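Local coordinates for purine nucleoside phosphorylase (Schistosoma mansoni, PDB 5KO5), which probably catalyses the phosphorolysis of purine nucleosides to the free base and ribose 1-phosphate, and is captured here with cytosine bound, at residues 26-32 against 108-114; 167-173 against 236-240; 179-185 against 272-276. All blocks are in the same frame, centred on the assembly; numbering follows the deposited sequence.

Contact 1 of 3, residues 26-32 against 108-114; sequences LPDIGII and LGVRVLL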
loop_
_atom_site.group_PDB
_atom_site.type_symbol
_atom_site.label_atom_id
_atom_site.label_comp_id
_atom_site.label_asym_id
_atom_site.label_seq_id
_atom_site.Cartn_x
_atom_site.Cartn_y
_atom_site.Cartn_z
ATOM N N LEU A 26 0.406 28.735 -25.991
ATOM C CA LEU A 26 1.247 27.543 -26.048
ATOM C C LEU A 26 2.198 27.565 -24.860
ATOM O O LEU A 26 3.243 28.230 -24.913
ATOM C CB LEU A 26 2.027 27.496 -27.364
ATOM C CG LEU A 26 1.159 27.230 -28.600
ATOM C CD1 LEU A 26 2.002 27.189 -29.864
ATOM C CD2 LEU A 26 0.375 25.933 -28.432
ATOM N N PRO A 27 1.891 26.859 -23.775
ATOM C CA PRO A 27 2.669 27.021 -22.542
ATOM C C PRO A 27 3.960 26.218 -22.577
ATOM O O PRO A 27 4.019 25.116 -23.129
ATOM C CB PRO A 27 1.725 26.465 -21.469
ATOM C CG PRO A 27 0.957 25.394 -22.204
ATOM C CD PRO A 27 0.786 25.896 -23.620
ATOM N N ASP A 28 5.000 26.786 -21.962
ATOM C CA ASP A 28 6.274 26.104 -21.767
ATOM C C ASP A 28 6.429 25.557 -20.357
ATOM O O ASP A 28 7.264 24.670 -20.132
ATOM C CB ASP A 28 7.442 27.069 -22.033
ATOM C CG ASP A 28 7.492 27.562 -23.471
ATOM O OD1 ASP A 28 7.126 26.802 -24.392
ATOM O OD2 ASP A 28 7.909 28.720 -23.677
ATOM N N ILE A 29 5.648 26.069 -19.413
ATOM C CA ILE A 29 5.786 25.767 -17.997
ATOM C C ILE A 29 4.410 25.428 -17.450
ATOM O O ILE A 29 3.416 26.076 -17.793
ATOM C CB ILE A 29 6.374 26.991 -17.257
ATOM C CG1 ILE A 29 7.785 27.277 -17.763
ATOM C CG2 ILE A 29 6.383 26.771 -15.766
ATOM C CD1 ILE A 29 8.199 28.730 -17.607
ATOM N N GLY A 30 4.348 24.401 -16.610
ATOM C CA GLY A 30 3.135 24.040 -15.907
ATOM C C GLY A 30 3.306 24.312 -14.427
ATOM O O GLY A 30 4.419 24.256 -13.896
ATOM N N ILE A 31 2.205 24.643 -13.755
ATOM C CA ILE A 31 2.250 24.876 -12.312
ATOM C C ILE A 31 1.078 24.179 -11.628
ATOM O O ILE A 31 -0.054 24.174 -12.125
ATOM C CB ILE A 31 2.375 26.368 -11.908
ATOM C CG1 ILE A 31 1.110 27.144 -12.215
ATOM C CG2 ILE A 31 3.552 27.052 -12.608
ATOM C CD1 ILE A 31 1.164 28.591 -11.729
ATOM N N ILE A 32 1.360 23.582 -10.476
ATOM C CA ILE A 32 0.349 22.980 -9.616
ATOM C C ILE A 32 0.649 23.489 -8.218
ATOM O O ILE A 32 1.781 23.365 -7.740
ATOM C CB ILE A 32 0.401 21.441 -9.675
ATOM C CG1 ILE A 32 0.090 20.939 -11.092
ATOM C CG2 ILE A 32 -0.546 20.821 -8.662
ATOM C CD1 ILE A 32 0.311 19.439 -11.285
ATOM N N LEU A 108 0.658 19.987 -24.748
ATOM C CA LEU A 108 0.591 21.429 -24.959
ATOM C C LEU A 108 1.962 22.064 -25.104
ATOM O O LEU A 108 2.045 23.216 -25.551
ATOM C CB LEU A 108 -0.159 22.117 -23.814
ATOM C CG LEU A 108 -1.659 21.837 -23.701
ATOM C CD1 LEU A 108 -2.215 22.406 -22.401
ATOM C CD2 LEU A 108 -2.414 22.376 -24.915
ATOM N N GLY A 109 3.025 21.354 -24.746
ATOM C CA GLY A 109 4.376 21.856 -24.868
ATOM C C GLY A 109 5.110 22.088 -23.561
ATOM O O GLY A 109 6.224 22.629 -23.593
ATOM N N VAL A 110 4.527 21.712 -22.418
ATOM C CA VAL A 110 5.170 21.954 -21.134
ATOM C C VAL A 110 6.466 21.166 -21.046
ATOM O O VAL A 110 6.499 19.958 -21.313
ATOM C CB VAL A 110 4.216 21.609 -19.981
ATOM C CG1 VAL A 110 4.972 21.521 -18.651
ATOM C CG2 VAL A 110 3.099 22.645 -19.907
ATOM N N ARG A 111 7.549 21.859 -20.680
ATOM C CA ARG A 111 8.835 21.222 -20.444
ATOM C C ARG A 111 9.257 21.216 -18.985
ATOM O O ARG A 111 10.096 20.391 -18.610
ATOM C CB ARG A 111 9.935 21.911 -21.266
ATOM C CG ARG A 111 9.813 21.701 -22.766
ATOM C CD ARG A 111 11.035 22.250 -23.490
ATOM N NE ARG A 111 11.155 23.699 -23.351
ATOM C CZ ARG A 111 10.596 24.573 -24.181
ATOM N NH1 ARG A 111 9.873 24.145 -25.207
ATOM N NH2 ARG A 111 10.757 25.877 -23.986
ATOM N N VAL A 112 8.698 22.103 -18.160
ATOM C CA VAL A 112 9.033 22.207 -16.746
ATOM C C VAL A 112 7.733 22.330 -15.969
ATOM O O VAL A 112 6.872 23.143 -16.328
ATOM C CB VAL A 112 9.918 23.435 -16.476
ATOM C CG1 VAL A 112 10.126 23.631 -14.975
ATOM C CG2 VAL A 112 11.255 23.295 -17.200
ATOM N N LEU A 113 7.597 21.524 -14.916
ATOM C CA LEU A 113 6.448 21.551 -14.020
ATOM C C LEU A 113 6.921 22.021 -12.649
ATOM O O LEU A 113 7.845 21.433 -12.075
ATOM C CB LEU A 113 5.829 20.158 -13.929
ATOM C CG LEU A 113 4.681 19.973 -12.933
ATOM C CD1 LEU A 113 3.524 20.940 -13.217
ATOM C CD2 LEU A 113 4.212 18.530 -13.002
ATOM N N LEU A 114 6.298 23.084 -12.140
ATOM C CA LEU A 114 6.590 23.635 -10.820
ATOM C C LEU A 114 5.449 23.261 -9.889
ATOM O O LEU A 114 4.283 23.488 -10.225
ATOM C CB LEU A 114 6.688 25.163 -10.886
ATOM C CG LEU A 114 7.667 25.738 -11.916
ATOM C CD1 LEU A 114 7.660 27.270 -11.889
ATOM C CD2 LEU A 114 9.087 25.188 -11.711
HETATM O O HOH W 1 4.101 25.107 -26.058
HETATM O O HOH W 2 7.432 24.183 -25.349
#
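Leu-114 lies against Ile-29 and Ile-31, and its side chain is the one to follow. CB sits 4.0 Å from Ile-31 CG2 and close to Gly-30 O. CG then leans towards Ile-29, and CD1 touches both isoleucine CG2 branches, 4.1 Å from that of Ile-29. The other methyl, CD2, turns to Leu-238 of the next strand, while Phe-277 and Ile-281 of helix 259-283 close in on the same side chain. The backbones form a parallel ladder centred on Gly-30: its N-H bonds to Val-112 O (2.8 Å), its O accepts from Leu-114 N (2.8 Å), and Ile-32 N continues the series onto Leu-114 O. On the sheet face opposite Ile-29 and Ile-31, Gly-30 brings no side chain, and Leu-113 uses that side. With CG anti to the backbone N (chi1 175°), Leu-113 brings CD1 to 3.5 Å from Gly-30 O and also onto Ile-32 CG1. Strand 29-32 runs between strands 78-84 and 112-121, parallel to both, and helix 95-108 links those two in a beta-alpha-beta crossover over the middle strand. The helix ends in a Schellman motif at Gly-109, whose phi is positive. At this helix end Pro-27 CG rests on Leu-108 CB at 3.8 Å, and one water donates to both Pro-27 O and Leu-108 O. Nearer the surface, Arg-111 N gives a nearly straight bond (173°) to Asp-28 O. The side chains of this pair run alongside one another. Asp-28 OD1 is 3.8 Å from Arg-111 NH2, a long salt bridge well out of the guanidinium plane, so no N-H points at it and the attraction is one of charge; a second water joins OD1 to Gly-109 O. Asp-28 OD2 is tied instead to Arg-78.

Contact 2 of 3, residues 167-173 against 236-240; sequences AYDRLLQ and KVLAV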
loop_
_atom_site.group_PDB
_atom_site.type_symbol
_atom_site.label_atom_id
_atom_site.label_comp_id
_atom_site.label_asym_id
_atom_site.label_seq_id
_atom_site.Cartn_x
_atom_site.Cartn_y
_atom_site.Cartn_z
ATOM N N ALA A 167 14.302 12.608 -10.982
ATOM C CA ALA A 167 12.934 13.113 -11.008
ATOM C C ALA A 167 12.866 14.567 -10.568
ATOM O O ALA A 167 12.048 15.331 -11.089
ATOM C CB ALA A 167 12.053 12.251 -10.110
ATOM N N TYR A 168 13.718 14.967 -9.626
ATOM C CA TYR A 168 13.760 16.333 -9.100
ATOM C C TYR A 168 15.017 17.005 -9.644
ATOM O O TYR A 168 16.122 16.791 -9.138
ATOM C CB TYR A 168 13.745 16.300 -7.575
ATOM C CG TYR A 168 12.536 15.577 -7.038
ATOM C CD1 TYR A 168 11.326 16.247 -6.883
ATOM C CD2 TYR A 168 12.578 14.221 -6.723
ATOM C CE1 TYR A 168 10.193 15.604 -6.413
ATOM C CE2 TYR A 168 11.440 13.566 -6.251
ATOM C CZ TYR A 168 10.248 14.264 -6.104
ATOM O OH TYR A 168 9.121 13.633 -5.633
ATOM N N ASP A 169 14.842 17.831 -10.675
ATOM C CA ASP A 169 15.966 18.416 -11.401
ATOM C C ASP A 169 16.895 19.206 -10.479
ATOM O O ASP A 169 16.459 20.078 -9.723
ATOM C CB ASP A 169 15.414 19.319 -12.502
ATOM C CG ASP A 169 16.487 19.831 -13.434
ATOM O OD1 ASP A 169 16.819 19.122 -14.407
ATOM O OD2 ASP A 169 17.007 20.936 -13.190
ATOM N N ARG A 170 18.195 18.903 -10.557
ATOM C CA ARG A 170 19.157 19.553 -9.671
ATOM C C ARG A 170 19.322 21.029 -10.008
ATOM O O ARG A 170 19.374 21.873 -9.105
ATOM C CB ARG A 170 20.501 18.833 -9.743
ATOM C CG ARG A 170 20.656 17.706 -8.740
ATOM C CD ARG A 170 20.858 16.371 -9.429
ATOM N NE ARG A 170 21.348 15.359 -8.498
ATOM C CZ ARG A 170 22.582 14.866 -8.510
ATOM N NH1 ARG A 170 23.456 15.282 -9.417
ATOM N NH2 ARG A 170 22.939 13.951 -7.619
ATOM N N LEU A 171 19.393 21.360 -11.298
ATOM C CA LEU A 171 19.579 22.754 -11.688
ATOM C C LEU A 171 18.415 23.620 -11.228
ATOM O O LEU A 171 18.610 24.776 -10.839
ATOM C CB LEU A 171 19.764 22.857 -13.199
ATOM C CG LEU A 171 21.091 22.317 -13.728
ATOM C CD1 LEU A 171 21.180 22.490 -15.239
ATOM C CD2 LEU A 171 22.258 22.997 -13.032
ATOM N N LEU A 172 17.196 23.084 -11.265
ATOM C CA LEU A 172 16.056 23.868 -10.810
ATOM C C LEU A 172 16.109 24.103 -9.306
ATOM O O LEU A 172 15.746 25.186 -8.828
ATOM C CB LEU A 172 14.750 23.181 -11.202
ATOM C CG LEU A 172 14.419 23.061 -12.685
ATOM C CD1 LEU A 172 13.059 22.394 -12.867
ATOM C CD2 LEU A 172 14.436 24.413 -13.344
ATOM N N GLN A 173 16.525 23.089 -8.538
ATOM C CA GLN A 173 16.726 23.288 -7.105
ATOM C C GLN A 173 17.777 24.364 -6.856
ATOM O O GLN A 173 17.602 25.222 -5.985
ATOM C CB GLN A 173 17.165 21.982 -6.446
ATOM C CG GLN A 173 16.116 20.882 -6.422
ATOM C CD GLN A 173 16.685 19.583 -5.888
ATOM O OE1 GLN A 173 17.252 19.544 -4.794
ATOM N NE2 GLN A 173 16.561 18.515 -6.666
ATOM N N LYS A 236 10.647 18.108 -16.667
ATOM C CA LYS A 236 11.467 18.364 -15.489
ATOM C C LYS A 236 10.597 18.961 -14.391
ATOM O O LYS A 236 9.620 19.656 -14.667
ATOM C CB LYS A 236 12.598 19.336 -15.843
ATOM C CG LYS A 236 13.579 18.790 -16.864
ATOM C CD LYS A 236 14.702 19.797 -17.106
ATOM C CE LYS A 236 15.673 19.305 -18.159
ATOM N NZ LYS A 236 15.017 19.186 -19.489
ATOM N N VAL A 237 10.965 18.699 -13.139
ATOM C CA VAL A 237 10.128 19.065 -12.002
ATOM C C VAL A 237 10.943 19.811 -10.957
ATOM O O VAL A 237 12.072 19.420 -10.643
ATOM C CB VAL A 237 9.484 17.825 -11.347
ATOM C CG1 VAL A 237 8.735 18.231 -10.077
ATOM C CG2 VAL A 237 8.545 17.133 -12.307
ATOM N N LEU A 238 10.352 20.877 -10.409
ATOM C CA LEU A 238 10.775 21.490 -9.157
ATOM C C LEU A 238 9.589 21.382 -8.211
ATOM O O LEU A 238 8.486 21.811 -8.561
ATOM C CB LEU A 238 11.098 22.973 -9.351
ATOM C CG LEU A 238 11.367 23.717 -8.042
ATOM C CD1 LEU A 238 12.668 23.243 -7.394
ATOM C CD2 LEU A 238 11.404 25.216 -8.279
ATOM N N ALA A 239 9.800 20.791 -7.036
ATOM C CA ALA A 239 8.737 20.620 -6.056
ATOM C C ALA A 239 9.205 21.205 -4.738
ATOM O O ALA A 239 10.305 20.886 -4.278
ATOM C CB ALA A 239 8.403 19.137 -5.872
ATOM N N VAL A 240 8.375 22.058 -4.133
ATOM C CA VAL A 240 8.729 22.761 -2.905
ATOM C C VAL A 240 7.628 22.533 -1.881
ATOM O O VAL A 240 6.453 22.782 -2.169
ATOM C CB VAL A 240 8.915 24.268 -3.164
ATOM C CG1 VAL A 240 9.220 24.999 -1.857
ATOM C CG2 VAL A 240 10.015 24.482 -4.193
HETATM O O HOH W 3 13.224 16.899 -13.088
HETATM O O HOH W 4 13.945 20.177 -8.806
#
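The ring of Tyr-168 meets Ala-239 at its edge: CE1 is 4.0 Å from Ala-239 CB, which lies near the ring plane. Around the same ring are Ile-134 of strand 131-139 and Val-224 and Val-227 of helix 224-232, and the hydroxyl at its far end bonds to His-137 ND1. The second flat group, the Asp-169 carboxylate, has two unlike oxygens. OD1 comes nearest the aliphatic CD of Lys-236, 3.5 Å away, where the two side chains cross, with the ammonium group bent off beyond contact. OD2 accepts from Leu-172 N through its anti lone pair (2.9 Å), which makes Asp-169 the N-cap of helix 170-182. The third, the Gln-173 amide, folds back so that NE2 makes weak bonds to the carbonyls of Tyr-168 and Asp-169. Between the segments Asp-169 N donates to Val-237 O over 3.2 Å with a bent N-H angle of 146°. Val-237 N donates a hydrogen bond to a water that in turn reaches Ala-167 O; another water sits 2.7 Å from Val-237 O, beside Asp-169 O. Next to these polar groups Leu-172 is apolar: CD1 lies 3.8 Å from Val-237 O and also touches Leu-238 CB, while Leu-238 CD1 comes near Leu-172 O. Strand 236-246 pairs with 112-121 through Lys-236 and Leu-238, and with 131-139 at Ala-239. The Val-237 backbone, then, is met by the turn before the helix, through one bent bond, and by two waters, while the helix N terminus, and more weakly the lysine charge, would favour the carboxylate form of Asp-169.

Contact 3 of 3, residues 179-185 against 272-276; sequences IAQENDF and LLQMW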
loop_
_atom_site.group_PDB
_atom_site.type_symbol
_atom_site.label_atom_id
_atom_site.label_comp_id
_atom_site.label_asym_id
_atom_site.label_seq_id
_atom_site.Cartn_x
_atom_site.Cartn_y
_atom_site.Cartn_z
ATOM N N ILE A 179 17.766 32.227 -5.931
ATOM C CA ILE A 179 16.831 33.341 -5.826
ATOM C C ILE A 179 16.501 33.638 -4.367
ATOM O O ILE A 179 16.345 34.801 -3.977
ATOM C CB ILE A 179 15.578 33.063 -6.678
ATOM C CG1 ILE A 179 15.948 33.097 -8.165
ATOM C CG2 ILE A 179 14.478 34.075 -6.372
ATOM C CD1 ILE A 179 14.903 32.490 -9.075
ATOM N N ALA A 180 16.400 32.598 -3.534
ATOM C CA ALA A 180 16.179 32.827 -2.109
ATOM C C ALA A 180 17.345 33.585 -1.490
ATOM O O ALA A 180 17.145 34.477 -0.658
ATOM C CB ALA A 180 15.962 31.502 -1.385
ATOM N N GLN A 181 18.575 33.249 -1.894
ATOM C CA GLN A 181 19.744 33.958 -1.382
ATOM C C GLN A 181 19.735 35.416 -1.822
ATOM O O GLN A 181 20.070 36.313 -1.036
ATOM C CB GLN A 181 21.020 33.265 -1.857
ATOM C CG GLN A 181 21.166 31.834 -1.359
ATOM C CD GLN A 181 22.250 31.069 -2.091
ATOM O OE1 GLN A 181 22.675 31.461 -3.181
ATOM N NE2 GLN A 181 22.709 29.977 -1.493
ATOM N N GLU A 182 19.361 35.670 -3.078
ATOM C CA GLU A 182 19.346 37.037 -3.590
ATOM C C GLU A 182 18.357 37.910 -2.828
ATOM O O GLU A 182 18.563 39.126 -2.709
ATOM C CB GLU A 182 19.006 37.024 -5.080
ATOM C CG GLU A 182 20.086 36.396 -5.953
ATOM C CD GLU A 182 19.608 36.114 -7.365
ATOM O OE1 GLU A 182 18.391 36.241 -7.619
ATOM O OE2 GLU A 182 20.446 35.764 -8.221
ATOM N N ASN A 183 17.293 37.308 -2.295
ATOM C CA ASN A 183 16.260 38.023 -1.559
ATOM C C ASN A 183 16.356 37.815 -0.052
ATOM O O ASN A 183 15.413 38.151 0.673
ATOM C CB ASN A 183 14.876 37.622 -2.079
ATOM C CG ASN A 183 14.640 38.081 -3.506
ATOM O OD1 ASN A 183 14.239 39.220 -3.744
ATOM N ND2 ASN A 183 14.902 37.201 -4.464
ATOM N N ASP A 184 17.467 37.252 0.432
ATOM C CA ASP A 184 17.753 37.158 1.867
ATOM C C ASP A 184 16.699 36.356 2.630
ATOM O O ASP A 184 16.399 36.648 3.791
ATOM C CB ASP A 184 17.984 38.539 2.499
ATOM C CG ASP A 184 18.568 38.457 3.904
ATOM O OD1 ASP A 184 19.428 37.581 4.148
ATOM O OD2 ASP A 184 18.155 39.258 4.769
ATOM N N PHE A 185 16.113 35.331 2.011
ATOM C CA PHE A 185 15.292 34.395 2.772
ATOM C C PHE A 185 15.813 32.963 2.701
ATOM O O PHE A 185 15.076 32.020 2.991
ATOM C CB PHE A 185 13.792 34.502 2.463
ATOM C CG PHE A 185 13.389 34.040 1.081
ATOM C CD1 PHE A 185 13.380 34.923 0.018
ATOM C CD2 PHE A 185 12.943 32.745 0.869
ATOM C CE1 PHE A 185 12.981 34.513 -1.241
ATOM C CE2 PHE A 185 12.544 32.329 -0.393
ATOM C CZ PHE A 185 12.563 33.220 -1.448
ATOM N N LEU A 272 5.252 35.552 -0.138
ATOM C CA LEU A 272 6.663 35.278 -0.391
ATOM C C LEU A 272 6.827 34.162 -1.412
ATOM O O LEU A 272 7.661 34.257 -2.321
ATOM C CB LEU A 272 7.362 34.913 0.915
ATOM C CG LEU A 272 8.860 34.603 0.810
ATOM C CD1 LEU A 272 9.635 35.801 0.264
ATOM C CD2 LEU A 272 9.421 34.159 2.148
ATOM N N LEU A 273 6.025 33.102 -1.293
ATOM C CA LEU A 273 6.120 32.000 -2.239
ATOM C C LEU A 273 5.716 32.437 -3.643
ATOM O O LEU A 273 6.325 32.007 -4.630
ATOM C CB LEU A 273 5.258 30.844 -1.747
ATOM C CG LEU A 273 5.307 29.566 -2.573
ATOM C CD1 LEU A 273 6.710 28.981 -2.596
ATOM C CD2 LEU A 273 4.321 28.560 -2.004
ATOM N N GLN A 274 4.708 33.308 -3.755
ATOM C CA GLN A 274 4.323 33.809 -5.069
ATOM C C GLN A 274 5.460 34.597 -5.705
ATOM O O GLN A 274 5.774 34.419 -6.890
ATOM C CB GLN A 274 3.079 34.691 -4.974
ATOM C CG GLN A 274 2.685 35.221 -6.350
ATOM C CD GLN A 274 1.918 36.527 -6.315
ATOM O OE1 GLN A 274 1.841 37.197 -5.285
ATOM N NE2 GLN A 274 1.337 36.896 -7.452
ATOM N N MET A 275 6.072 35.496 -4.933
ATOM C CA MET A 275 7.195 36.276 -5.444
ATOM C C MET A 275 8.334 35.355 -5.867
ATOM O O MET A 275 8.935 35.538 -6.932
ATOM C CB MET A 275 7.639 37.273 -4.362
ATOM C CG MET A 275 8.641 38.327 -4.804
ATOM S SD MET A 275 10.315 37.681 -4.966
ATOM C CE MET A 275 10.512 36.868 -3.413
ATOM N N TRP A 276 8.623 34.343 -5.052
ATOM C CA TRP A 276 9.715 33.424 -5.345
ATOM C C TRP A 276 9.465 32.689 -6.653
ATOM O O TRP A 276 10.336 32.635 -7.533
ATOM C CB TRP A 276 9.795 32.423 -4.198
ATOM C CG TRP A 276 11.002 31.552 -4.153
ATOM C CD1 TRP A 276 12.164 31.693 -4.865
ATOM C CD2 TRP A 276 11.188 30.424 -3.300
ATOM N NE1 TRP A 276 13.053 30.699 -4.517
ATOM C CE2 TRP A 276 12.477 29.910 -3.553
ATOM C CE3 TRP A 276 10.379 29.788 -2.347
ATOM C CZ2 TRP A 276 12.977 28.786 -2.892
ATOM C CZ3 TRP A 276 10.875 28.679 -1.687
ATOM C CH2 TRP A 276 12.164 28.188 -1.963
#
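Phe-185 is delivered to Leu-272 and Trp-276 by the Schellman motif that ends helix 170-182, in which Asp-184 has positive phi and Phe-185 N returns to Ala-180 O at 3.0 Å. From there the ring packs against helix 259-283, its CG set between the backbone N and the carbonyl carbon (chi1 69°). One face takes Leu-272 CD1, a CH-pi contact 4.0 Å from the ring centroid; the opposite face is backed by Ala-180 CA of its own helix. The leading edge meets the indole of Trp-276 in a T-shaped stack, planes at 88°, with CZ just 3.5 Å from Trp-276 CG. Met-275 reaches in obliquely, its CE 4.0 Å from Phe-185 CE1. Earlier in the helix, Ile-179 CG2 presses on the indole edge at Trp-276 CD1 (3.6 Å). Trp-276 NE1 bonds to Ala-176 O, which, with Phe-185 on its face and Ile-179 at its edge, helps to set the indole's orientation. Nearer the solvent, Asn-183 ND2 donates to Ile-179 O (2.8 Å) while Asn-183 N reaches that oxygen from the other face of its plane, so a carbonyl at the helix end is gripped twice. The chemistry is therefore divided: polar groups finish the helix within its own last turn, and between the two segments the attraction is dispersion and aromatic edge-to-face, with the Ala-176 bond and a Glu-182 to Arg-283 salt bridge joining the helices alongside.

Overall arrangement
Contacts 1 and 2 are buried and share the central sheet, where strands 112-121 and 236-246 are neighbours: Leu-113 N probably bonds to Lys-236 O, and Val-112 packs on Leu-172. Contact 3 is only partly buried, farther from the chain centre and about 21 Å, centre to centre, from contact 1. It shares helix 170-182 with contact 2, which holds the start of that helix while contact 3 holds its end; Val-240 touches Trp-276 between them. The chemistry shifts accordingly, from regular strand pairing in contact 1, through one bent bond and waters in contact 2, to aromatic and aliphatic contacts between helices in contact 3.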